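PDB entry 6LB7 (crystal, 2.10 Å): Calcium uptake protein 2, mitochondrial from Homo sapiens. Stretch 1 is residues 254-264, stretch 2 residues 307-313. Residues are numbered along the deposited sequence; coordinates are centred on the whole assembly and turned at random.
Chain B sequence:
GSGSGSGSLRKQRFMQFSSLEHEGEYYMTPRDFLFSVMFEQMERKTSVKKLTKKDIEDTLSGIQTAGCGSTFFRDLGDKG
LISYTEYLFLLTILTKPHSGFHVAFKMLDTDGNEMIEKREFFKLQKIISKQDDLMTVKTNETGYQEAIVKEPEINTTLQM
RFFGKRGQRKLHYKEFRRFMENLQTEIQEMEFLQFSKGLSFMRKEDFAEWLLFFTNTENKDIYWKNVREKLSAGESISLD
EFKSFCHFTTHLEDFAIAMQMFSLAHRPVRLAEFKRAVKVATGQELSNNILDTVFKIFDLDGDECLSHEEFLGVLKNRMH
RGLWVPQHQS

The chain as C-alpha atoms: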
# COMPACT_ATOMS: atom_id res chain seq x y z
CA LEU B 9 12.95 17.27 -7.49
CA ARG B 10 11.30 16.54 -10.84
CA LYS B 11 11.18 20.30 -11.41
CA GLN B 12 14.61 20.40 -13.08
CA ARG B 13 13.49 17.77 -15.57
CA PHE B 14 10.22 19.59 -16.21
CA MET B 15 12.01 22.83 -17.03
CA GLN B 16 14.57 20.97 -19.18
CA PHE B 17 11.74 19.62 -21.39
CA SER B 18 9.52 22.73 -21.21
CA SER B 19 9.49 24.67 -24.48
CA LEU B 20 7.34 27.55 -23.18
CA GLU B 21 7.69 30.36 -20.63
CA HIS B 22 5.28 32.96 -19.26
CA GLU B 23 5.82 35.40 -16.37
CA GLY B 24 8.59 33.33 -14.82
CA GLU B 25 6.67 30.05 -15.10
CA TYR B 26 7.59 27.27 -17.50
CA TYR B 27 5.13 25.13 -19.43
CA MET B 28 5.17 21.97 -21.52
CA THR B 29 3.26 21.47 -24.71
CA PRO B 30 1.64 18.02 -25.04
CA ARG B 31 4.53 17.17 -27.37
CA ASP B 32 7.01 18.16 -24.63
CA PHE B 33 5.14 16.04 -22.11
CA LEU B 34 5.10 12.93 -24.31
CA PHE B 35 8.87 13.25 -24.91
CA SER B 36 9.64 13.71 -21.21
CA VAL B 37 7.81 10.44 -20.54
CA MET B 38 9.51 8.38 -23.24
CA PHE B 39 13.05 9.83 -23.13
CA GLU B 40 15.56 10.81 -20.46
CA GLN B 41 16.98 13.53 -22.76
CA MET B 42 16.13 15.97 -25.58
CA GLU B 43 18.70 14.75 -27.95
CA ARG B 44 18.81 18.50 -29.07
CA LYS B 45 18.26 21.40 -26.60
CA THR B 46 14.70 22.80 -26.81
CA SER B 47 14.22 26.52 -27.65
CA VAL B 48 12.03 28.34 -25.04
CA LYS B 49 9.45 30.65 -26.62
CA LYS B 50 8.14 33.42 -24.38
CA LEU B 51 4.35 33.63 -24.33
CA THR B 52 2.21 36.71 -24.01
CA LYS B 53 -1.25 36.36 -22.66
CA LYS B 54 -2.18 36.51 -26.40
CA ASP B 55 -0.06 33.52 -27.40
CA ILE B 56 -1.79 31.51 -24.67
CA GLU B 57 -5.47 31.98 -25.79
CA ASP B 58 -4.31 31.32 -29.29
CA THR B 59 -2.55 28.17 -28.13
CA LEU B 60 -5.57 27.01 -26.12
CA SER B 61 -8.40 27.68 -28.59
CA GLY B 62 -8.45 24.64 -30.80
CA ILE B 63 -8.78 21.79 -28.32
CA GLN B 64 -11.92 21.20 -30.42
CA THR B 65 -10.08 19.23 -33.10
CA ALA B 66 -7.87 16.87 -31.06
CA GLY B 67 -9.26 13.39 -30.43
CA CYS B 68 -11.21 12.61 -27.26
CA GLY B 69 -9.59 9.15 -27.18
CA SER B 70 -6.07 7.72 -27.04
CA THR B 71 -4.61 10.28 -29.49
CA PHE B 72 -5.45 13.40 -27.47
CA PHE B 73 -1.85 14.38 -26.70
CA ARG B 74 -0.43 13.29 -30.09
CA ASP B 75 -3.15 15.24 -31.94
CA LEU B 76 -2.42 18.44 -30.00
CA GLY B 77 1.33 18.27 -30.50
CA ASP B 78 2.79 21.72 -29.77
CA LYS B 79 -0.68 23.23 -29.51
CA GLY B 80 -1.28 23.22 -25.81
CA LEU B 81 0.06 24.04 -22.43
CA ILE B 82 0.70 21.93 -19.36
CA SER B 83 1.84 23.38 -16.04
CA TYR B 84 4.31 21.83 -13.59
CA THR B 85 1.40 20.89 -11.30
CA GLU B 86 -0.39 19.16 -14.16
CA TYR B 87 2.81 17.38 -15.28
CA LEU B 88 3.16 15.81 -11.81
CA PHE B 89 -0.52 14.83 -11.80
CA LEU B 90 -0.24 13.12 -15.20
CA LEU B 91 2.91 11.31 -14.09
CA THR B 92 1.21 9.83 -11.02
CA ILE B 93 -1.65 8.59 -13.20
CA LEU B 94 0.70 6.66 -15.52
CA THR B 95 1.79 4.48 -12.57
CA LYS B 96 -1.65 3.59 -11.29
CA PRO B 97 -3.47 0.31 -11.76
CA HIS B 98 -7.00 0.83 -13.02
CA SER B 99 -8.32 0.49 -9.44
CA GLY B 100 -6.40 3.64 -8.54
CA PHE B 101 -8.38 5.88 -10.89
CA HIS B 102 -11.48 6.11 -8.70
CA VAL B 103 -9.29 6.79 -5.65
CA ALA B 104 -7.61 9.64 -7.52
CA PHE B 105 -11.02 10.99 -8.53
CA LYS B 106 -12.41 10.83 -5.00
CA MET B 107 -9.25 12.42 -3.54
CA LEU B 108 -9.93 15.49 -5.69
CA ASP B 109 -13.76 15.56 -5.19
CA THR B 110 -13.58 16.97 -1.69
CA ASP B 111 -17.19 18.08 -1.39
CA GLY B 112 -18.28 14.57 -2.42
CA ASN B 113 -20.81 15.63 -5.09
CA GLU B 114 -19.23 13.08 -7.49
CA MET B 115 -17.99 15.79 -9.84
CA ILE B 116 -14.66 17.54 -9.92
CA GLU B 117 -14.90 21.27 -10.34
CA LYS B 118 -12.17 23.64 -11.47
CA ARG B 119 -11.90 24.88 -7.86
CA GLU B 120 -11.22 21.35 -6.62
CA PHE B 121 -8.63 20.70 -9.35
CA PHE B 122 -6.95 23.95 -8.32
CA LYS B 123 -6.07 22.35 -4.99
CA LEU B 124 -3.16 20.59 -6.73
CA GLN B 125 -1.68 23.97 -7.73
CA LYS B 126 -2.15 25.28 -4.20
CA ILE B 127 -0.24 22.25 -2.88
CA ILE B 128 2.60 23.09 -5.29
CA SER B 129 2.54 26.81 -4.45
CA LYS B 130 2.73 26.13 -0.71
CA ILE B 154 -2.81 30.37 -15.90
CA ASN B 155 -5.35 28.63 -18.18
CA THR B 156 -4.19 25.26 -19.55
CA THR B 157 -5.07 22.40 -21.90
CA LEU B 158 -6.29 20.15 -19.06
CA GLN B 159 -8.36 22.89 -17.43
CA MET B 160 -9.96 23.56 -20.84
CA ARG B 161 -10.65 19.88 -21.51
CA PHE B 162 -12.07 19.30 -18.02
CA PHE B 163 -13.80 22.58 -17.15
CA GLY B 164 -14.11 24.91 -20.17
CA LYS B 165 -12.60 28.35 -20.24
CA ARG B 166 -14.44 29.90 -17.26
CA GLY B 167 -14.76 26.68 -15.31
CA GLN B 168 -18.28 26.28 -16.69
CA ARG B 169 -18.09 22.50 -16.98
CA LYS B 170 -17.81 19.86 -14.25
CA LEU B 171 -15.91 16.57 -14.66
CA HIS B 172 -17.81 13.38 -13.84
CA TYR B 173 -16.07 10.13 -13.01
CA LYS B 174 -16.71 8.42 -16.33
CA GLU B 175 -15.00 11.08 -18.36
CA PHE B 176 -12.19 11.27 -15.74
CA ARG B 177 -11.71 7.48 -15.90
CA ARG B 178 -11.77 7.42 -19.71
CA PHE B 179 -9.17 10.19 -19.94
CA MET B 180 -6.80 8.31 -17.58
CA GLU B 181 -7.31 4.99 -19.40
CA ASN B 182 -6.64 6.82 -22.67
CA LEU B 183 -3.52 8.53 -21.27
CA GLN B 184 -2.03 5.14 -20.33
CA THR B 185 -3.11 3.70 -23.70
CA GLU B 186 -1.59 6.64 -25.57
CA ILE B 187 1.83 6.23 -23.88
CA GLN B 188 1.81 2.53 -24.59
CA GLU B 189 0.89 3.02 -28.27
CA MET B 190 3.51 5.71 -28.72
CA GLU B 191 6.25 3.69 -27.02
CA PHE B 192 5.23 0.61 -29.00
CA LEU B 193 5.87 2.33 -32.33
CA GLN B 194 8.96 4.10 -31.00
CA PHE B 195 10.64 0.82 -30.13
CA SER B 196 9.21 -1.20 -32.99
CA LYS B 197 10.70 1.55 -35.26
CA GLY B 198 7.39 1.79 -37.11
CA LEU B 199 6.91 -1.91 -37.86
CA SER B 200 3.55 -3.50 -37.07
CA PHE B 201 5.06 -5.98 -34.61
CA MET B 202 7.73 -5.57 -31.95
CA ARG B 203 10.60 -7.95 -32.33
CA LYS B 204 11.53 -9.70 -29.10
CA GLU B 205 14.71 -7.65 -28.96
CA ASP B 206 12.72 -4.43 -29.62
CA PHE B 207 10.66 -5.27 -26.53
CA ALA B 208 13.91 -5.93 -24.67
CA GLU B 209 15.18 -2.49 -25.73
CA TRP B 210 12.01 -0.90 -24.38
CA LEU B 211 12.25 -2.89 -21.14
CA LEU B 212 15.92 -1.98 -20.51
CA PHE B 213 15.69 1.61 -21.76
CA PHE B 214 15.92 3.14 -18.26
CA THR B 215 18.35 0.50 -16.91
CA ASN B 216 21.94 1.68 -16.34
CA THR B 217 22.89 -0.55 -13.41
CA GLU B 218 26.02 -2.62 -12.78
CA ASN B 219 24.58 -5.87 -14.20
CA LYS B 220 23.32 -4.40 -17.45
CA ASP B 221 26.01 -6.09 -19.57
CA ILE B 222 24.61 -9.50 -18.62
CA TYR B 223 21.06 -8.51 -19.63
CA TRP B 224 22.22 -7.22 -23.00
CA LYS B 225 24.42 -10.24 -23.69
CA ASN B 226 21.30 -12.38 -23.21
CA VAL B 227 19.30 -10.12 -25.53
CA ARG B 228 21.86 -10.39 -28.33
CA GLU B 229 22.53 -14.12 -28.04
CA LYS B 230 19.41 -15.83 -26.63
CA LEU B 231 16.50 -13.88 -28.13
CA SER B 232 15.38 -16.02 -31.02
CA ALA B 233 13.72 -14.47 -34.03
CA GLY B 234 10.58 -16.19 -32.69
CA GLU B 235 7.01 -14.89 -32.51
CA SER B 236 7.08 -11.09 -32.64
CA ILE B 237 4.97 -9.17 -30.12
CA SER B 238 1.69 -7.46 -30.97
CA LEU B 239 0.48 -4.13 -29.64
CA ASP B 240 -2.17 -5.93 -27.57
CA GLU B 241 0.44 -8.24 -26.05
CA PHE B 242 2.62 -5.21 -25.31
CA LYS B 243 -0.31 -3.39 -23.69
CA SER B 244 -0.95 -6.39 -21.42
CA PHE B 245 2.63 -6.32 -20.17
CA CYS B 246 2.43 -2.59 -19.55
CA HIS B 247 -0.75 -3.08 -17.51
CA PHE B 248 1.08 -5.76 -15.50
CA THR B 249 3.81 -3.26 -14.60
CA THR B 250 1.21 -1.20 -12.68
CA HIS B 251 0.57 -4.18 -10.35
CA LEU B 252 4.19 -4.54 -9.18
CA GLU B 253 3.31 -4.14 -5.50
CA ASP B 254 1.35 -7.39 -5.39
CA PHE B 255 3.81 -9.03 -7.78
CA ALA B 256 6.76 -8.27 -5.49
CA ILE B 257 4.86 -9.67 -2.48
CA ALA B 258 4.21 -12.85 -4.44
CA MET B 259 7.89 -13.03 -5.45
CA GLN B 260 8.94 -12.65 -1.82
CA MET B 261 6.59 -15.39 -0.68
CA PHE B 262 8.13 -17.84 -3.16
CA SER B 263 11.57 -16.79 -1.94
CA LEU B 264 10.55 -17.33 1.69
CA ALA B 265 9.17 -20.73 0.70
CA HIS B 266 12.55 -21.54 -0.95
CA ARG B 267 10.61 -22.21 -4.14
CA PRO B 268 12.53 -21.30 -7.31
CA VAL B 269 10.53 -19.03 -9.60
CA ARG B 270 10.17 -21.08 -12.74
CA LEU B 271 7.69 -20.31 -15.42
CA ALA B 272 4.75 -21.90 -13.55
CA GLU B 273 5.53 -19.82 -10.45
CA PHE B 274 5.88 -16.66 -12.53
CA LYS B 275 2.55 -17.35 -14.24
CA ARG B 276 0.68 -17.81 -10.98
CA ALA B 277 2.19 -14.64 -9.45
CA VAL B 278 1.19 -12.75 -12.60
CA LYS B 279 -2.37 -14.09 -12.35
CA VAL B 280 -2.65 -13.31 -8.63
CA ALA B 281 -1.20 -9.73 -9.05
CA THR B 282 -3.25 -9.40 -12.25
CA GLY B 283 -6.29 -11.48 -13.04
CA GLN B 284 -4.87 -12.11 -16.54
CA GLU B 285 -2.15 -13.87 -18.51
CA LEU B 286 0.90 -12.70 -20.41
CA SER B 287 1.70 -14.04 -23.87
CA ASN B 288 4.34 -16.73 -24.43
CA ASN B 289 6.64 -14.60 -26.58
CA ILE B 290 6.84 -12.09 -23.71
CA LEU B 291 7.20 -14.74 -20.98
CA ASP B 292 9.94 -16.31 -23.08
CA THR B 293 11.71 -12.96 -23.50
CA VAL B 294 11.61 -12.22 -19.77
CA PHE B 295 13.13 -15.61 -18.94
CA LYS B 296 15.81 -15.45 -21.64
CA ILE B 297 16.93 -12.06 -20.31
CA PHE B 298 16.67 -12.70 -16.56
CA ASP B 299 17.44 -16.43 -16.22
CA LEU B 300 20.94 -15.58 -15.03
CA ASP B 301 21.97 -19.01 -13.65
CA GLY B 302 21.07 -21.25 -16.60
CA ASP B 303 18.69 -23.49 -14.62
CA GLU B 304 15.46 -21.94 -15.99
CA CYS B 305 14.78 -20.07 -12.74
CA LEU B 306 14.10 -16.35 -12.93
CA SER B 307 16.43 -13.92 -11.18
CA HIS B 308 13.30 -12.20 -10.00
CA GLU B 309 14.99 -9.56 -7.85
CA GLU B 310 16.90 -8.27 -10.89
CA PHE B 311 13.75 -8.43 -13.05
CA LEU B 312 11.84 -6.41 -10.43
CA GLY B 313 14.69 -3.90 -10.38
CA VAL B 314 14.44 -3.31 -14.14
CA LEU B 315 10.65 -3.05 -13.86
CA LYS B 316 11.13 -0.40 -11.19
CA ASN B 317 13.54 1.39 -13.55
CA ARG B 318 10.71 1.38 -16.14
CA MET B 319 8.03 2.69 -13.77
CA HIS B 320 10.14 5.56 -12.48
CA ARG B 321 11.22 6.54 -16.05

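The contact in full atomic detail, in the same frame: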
# COMPACT_ATOMS: atom_id res chain seq x y z
N ASP B 254 1.79 -6.03 -5.66
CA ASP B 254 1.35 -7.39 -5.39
C ASP B 254 2.30 -8.41 -6.01
O ASP B 254 2.52 -9.48 -5.44
CB ASP B 254 -0.07 -7.58 -5.93
CG ASP B 254 -1.10 -6.81 -5.12
OD1 ASP B 254 -0.72 -6.20 -4.10
OD2 ASP B 254 -2.30 -6.82 -5.50
N PHE B 255 2.89 -8.08 -7.17
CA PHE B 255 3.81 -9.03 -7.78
C PHE B 255 5.05 -9.22 -6.92
O PHE B 255 5.55 -10.35 -6.79
CB PHE B 255 4.21 -8.56 -9.19
CG PHE B 255 5.17 -9.49 -9.87
CD1 PHE B 255 6.53 -9.20 -9.90
CD2 PHE B 255 4.72 -10.69 -10.45
CE1 PHE B 255 7.43 -10.06 -10.51
CE2 PHE B 255 5.62 -11.55 -11.08
CZ PHE B 255 6.98 -11.24 -11.10
N ALA B 256 5.58 -8.14 -6.34
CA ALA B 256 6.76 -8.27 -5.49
C ALA B 256 6.46 -9.05 -4.21
O ALA B 256 7.31 -9.81 -3.72
CB ALA B 256 7.32 -6.89 -5.15
N ILE B 257 5.26 -8.87 -3.64
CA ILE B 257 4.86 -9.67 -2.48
C ILE B 257 4.81 -11.14 -2.85
O ILE B 257 5.25 -12.00 -2.09
CB ILE B 257 3.50 -9.18 -1.93
CG1 ILE B 257 3.64 -7.83 -1.22
CG2 ILE B 257 2.89 -10.23 -1.00
CD1 ILE B 257 2.34 -7.03 -1.13
N ALA B 258 4.25 -11.46 -4.02
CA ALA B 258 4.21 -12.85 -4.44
C ALA B 258 5.62 -13.39 -4.65
O ALA B 258 5.93 -14.50 -4.20
CB ALA B 258 3.38 -12.99 -5.72
N MET B 259 6.50 -12.60 -5.27
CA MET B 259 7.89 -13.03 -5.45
C MET B 259 8.57 -13.30 -4.11
O MET B 259 9.32 -14.27 -3.97
CB MET B 259 8.69 -11.99 -6.24
CG MET B 259 8.37 -11.95 -7.74
SD MET B 259 8.63 -13.56 -8.53
CE MET B 259 6.97 -14.05 -8.87
N GLN B 260 8.31 -12.45 -3.11
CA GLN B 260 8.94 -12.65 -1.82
C GLN B 260 8.40 -13.89 -1.13
O GLN B 260 9.14 -14.58 -0.42
CB GLN B 260 8.73 -11.43 -0.91
CG GLN B 260 9.61 -11.46 0.33
CD GLN B 260 9.33 -10.33 1.29
OE1 GLN B 260 8.18 -10.07 1.65
NE2 GLN B 260 10.39 -9.63 1.71
N MET B 261 7.12 -14.20 -1.33
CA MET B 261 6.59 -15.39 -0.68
C MET B 261 7.19 -16.66 -1.26
O MET B 261 7.47 -17.61 -0.52
CB MET B 261 5.07 -15.39 -0.76
CG MET B 261 4.43 -14.43 0.26
SD MET B 261 2.66 -14.37 -0.04
CE MET B 261 2.10 -13.22 1.22
N PHE B 262 7.40 -16.71 -2.58
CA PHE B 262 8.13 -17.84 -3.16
C PHE B 262 9.54 -17.92 -2.59
O PHE B 262 10.03 -19.01 -2.28
CB PHE B 262 8.21 -17.73 -4.68
CG PHE B 262 6.97 -18.14 -5.40
CD1 PHE B 262 6.28 -19.27 -5.02
CD2 PHE B 262 6.49 -17.39 -6.46
CE1 PHE B 262 5.14 -19.66 -5.68
CE2 PHE B 262 5.34 -17.77 -7.13
CZ PHE B 262 4.67 -18.91 -6.74
N SER B 263 10.22 -16.78 -2.49
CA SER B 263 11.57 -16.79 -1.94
C SER B 263 11.57 -17.30 -0.50
O SER B 263 12.43 -18.11 -0.12
CB SER B 263 12.16 -15.38 -2.01
OG SER B 263 13.46 -15.38 -1.47
N LEU B 264 10.62 -16.86 0.31
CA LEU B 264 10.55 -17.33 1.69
C LEU B 264 10.22 -18.81 1.75
O LEU B 264 10.68 -19.52 2.65
CB LEU B 264 9.53 -16.50 2.47
CG LEU B 264 9.95 -15.06 2.76
CD1 LEU B 264 8.75 -14.22 3.24
CD2 LEU B 264 11.07 -15.02 3.79
N SER B 307 15.82 -14.81 -12.16
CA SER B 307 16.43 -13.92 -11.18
C SER B 307 15.44 -12.79 -10.94
O SER B 307 15.49 -11.72 -11.57
CB SER B 307 17.78 -13.42 -11.67
OG SER B 307 18.59 -14.51 -12.09
N HIS B 308 14.48 -13.05 -10.06
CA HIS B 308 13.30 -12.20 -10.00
C HIS B 308 13.60 -10.87 -9.33
O HIS B 308 12.93 -9.87 -9.62
CB HIS B 308 12.16 -12.92 -9.29
CG HIS B 308 12.55 -13.49 -7.96
ND1 HIS B 308 12.55 -12.75 -6.80
CD2 HIS B 308 12.93 -14.74 -7.61
CE1 HIS B 308 12.93 -13.52 -5.79
NE2 HIS B 308 13.17 -14.73 -6.26
N GLU B 309 14.60 -10.82 -8.45
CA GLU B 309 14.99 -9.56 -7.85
C GLU B 309 15.56 -8.60 -8.90
O GLU B 309 15.28 -7.40 -8.87
CB GLU B 309 16.01 -9.81 -6.73
CG GLU B 309 15.49 -10.67 -5.57
CD GLU B 309 15.92 -12.15 -5.67
OE1 GLU B 309 16.15 -12.66 -6.80
OE2 GLU B 309 16.02 -12.80 -4.61
N GLU B 310 16.36 -9.12 -9.84
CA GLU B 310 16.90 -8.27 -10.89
C GLU B 310 15.80 -7.85 -11.87
O GLU B 310 15.77 -6.70 -12.30
CB GLU B 310 18.04 -8.98 -11.62
CG GLU B 310 19.35 -8.98 -10.86
CD GLU B 310 19.49 -10.19 -9.94
OE1 GLU B 310 18.46 -10.83 -9.60
OE2 GLU B 310 20.64 -10.50 -9.56
N PHE B 311 14.90 -8.77 -12.21
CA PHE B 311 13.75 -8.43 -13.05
C PHE B 311 12.96 -7.28 -12.42
O PHE B 311 12.73 -6.24 -13.06
CB PHE B 311 12.88 -9.67 -13.24
CG PHE B 311 11.60 -9.42 -14.01
CD1 PHE B 311 11.62 -8.83 -15.27
CD2 PHE B 311 10.38 -9.81 -13.48
CE1 PHE B 311 10.44 -8.63 -15.97
CE2 PHE B 311 9.20 -9.62 -14.17
CZ PHE B 311 9.23 -9.02 -15.43
N LEU B 312 12.57 -7.44 -11.16
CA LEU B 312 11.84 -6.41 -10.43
C LEU B 312 12.59 -5.08 -10.41
O LEU B 312 11.98 -4.01 -10.50
CB LEU B 312 11.58 -6.91 -9.00
CG LEU B 312 10.55 -6.12 -8.22
CD1 LEU B 312 9.18 -6.25 -8.88
CD2 LEU B 312 10.53 -6.60 -6.78
N GLY B 313 13.92 -5.13 -10.31
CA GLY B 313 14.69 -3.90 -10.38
C GLY B 313 14.52 -3.18 -11.71
O GLY B 313 14.32 -1.96 -11.74

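How do the two backbones meet? Residues 254-264 lie within a helix that begins earlier in the chain, and residues 308-313 open a second helix, with Ser-307 at its N-cap position. The helices run nearly antiparallel, at 167° between their N-to-C directions, and their axes come no nearer than 11.0 Å. The register agrees with this: Ala-256 CA is 7.3 Å from Leu-312 CA, and Met-259 CA is 7.1 Å from His-308 CA, so one chain climbs as the other descends.

What holds the helices together, if no hydrogen bond crosses between them? Much of the main chain is hydrogen-bonded within each helix; Met-259 N, for example, donates to Phe-255 O at 2.9 Å, and Leu-312 N to His-308 O at 2.9 Å. Bridging the gap is left to side chains, which bury a modest 315 Å² in all.

How is the Leu-312 end packed? Leu-312 points toward the first helix and reaches two of its residues: CD2 makes the closest approach to Ala-256, 3.6 Å from Ala-256 CB, while CD1 lies 4.2 Å from the same Ala-256 CB and 4.1 Å from Phe-255 CD1, at the edge of that ring. The small side chain of Ala-256 points sideways, yet the leucine still reaches it. Deeper in, Phe-255 CE1 approaches Phe-311 CE2 at 4.1 Å, meeting the Phe-311 ring at its edge. Both phenylalanines are buried and have t rotamers at chi1.

What does His-308 do at the other end? It has the largest covered area of any residue here, 74 Å², and its contacts are with Met-259 and Ser-263, one helical turn apart. Met-259 SD is 3.7 Å from His-308 CB and 4.5 Å from the centroid of the imidazole, an oblique sulfur-aromatic approach. Farther along, Ser-263 CB lies 4.3 Å from His-308 CE1, a looser van der Waals contact.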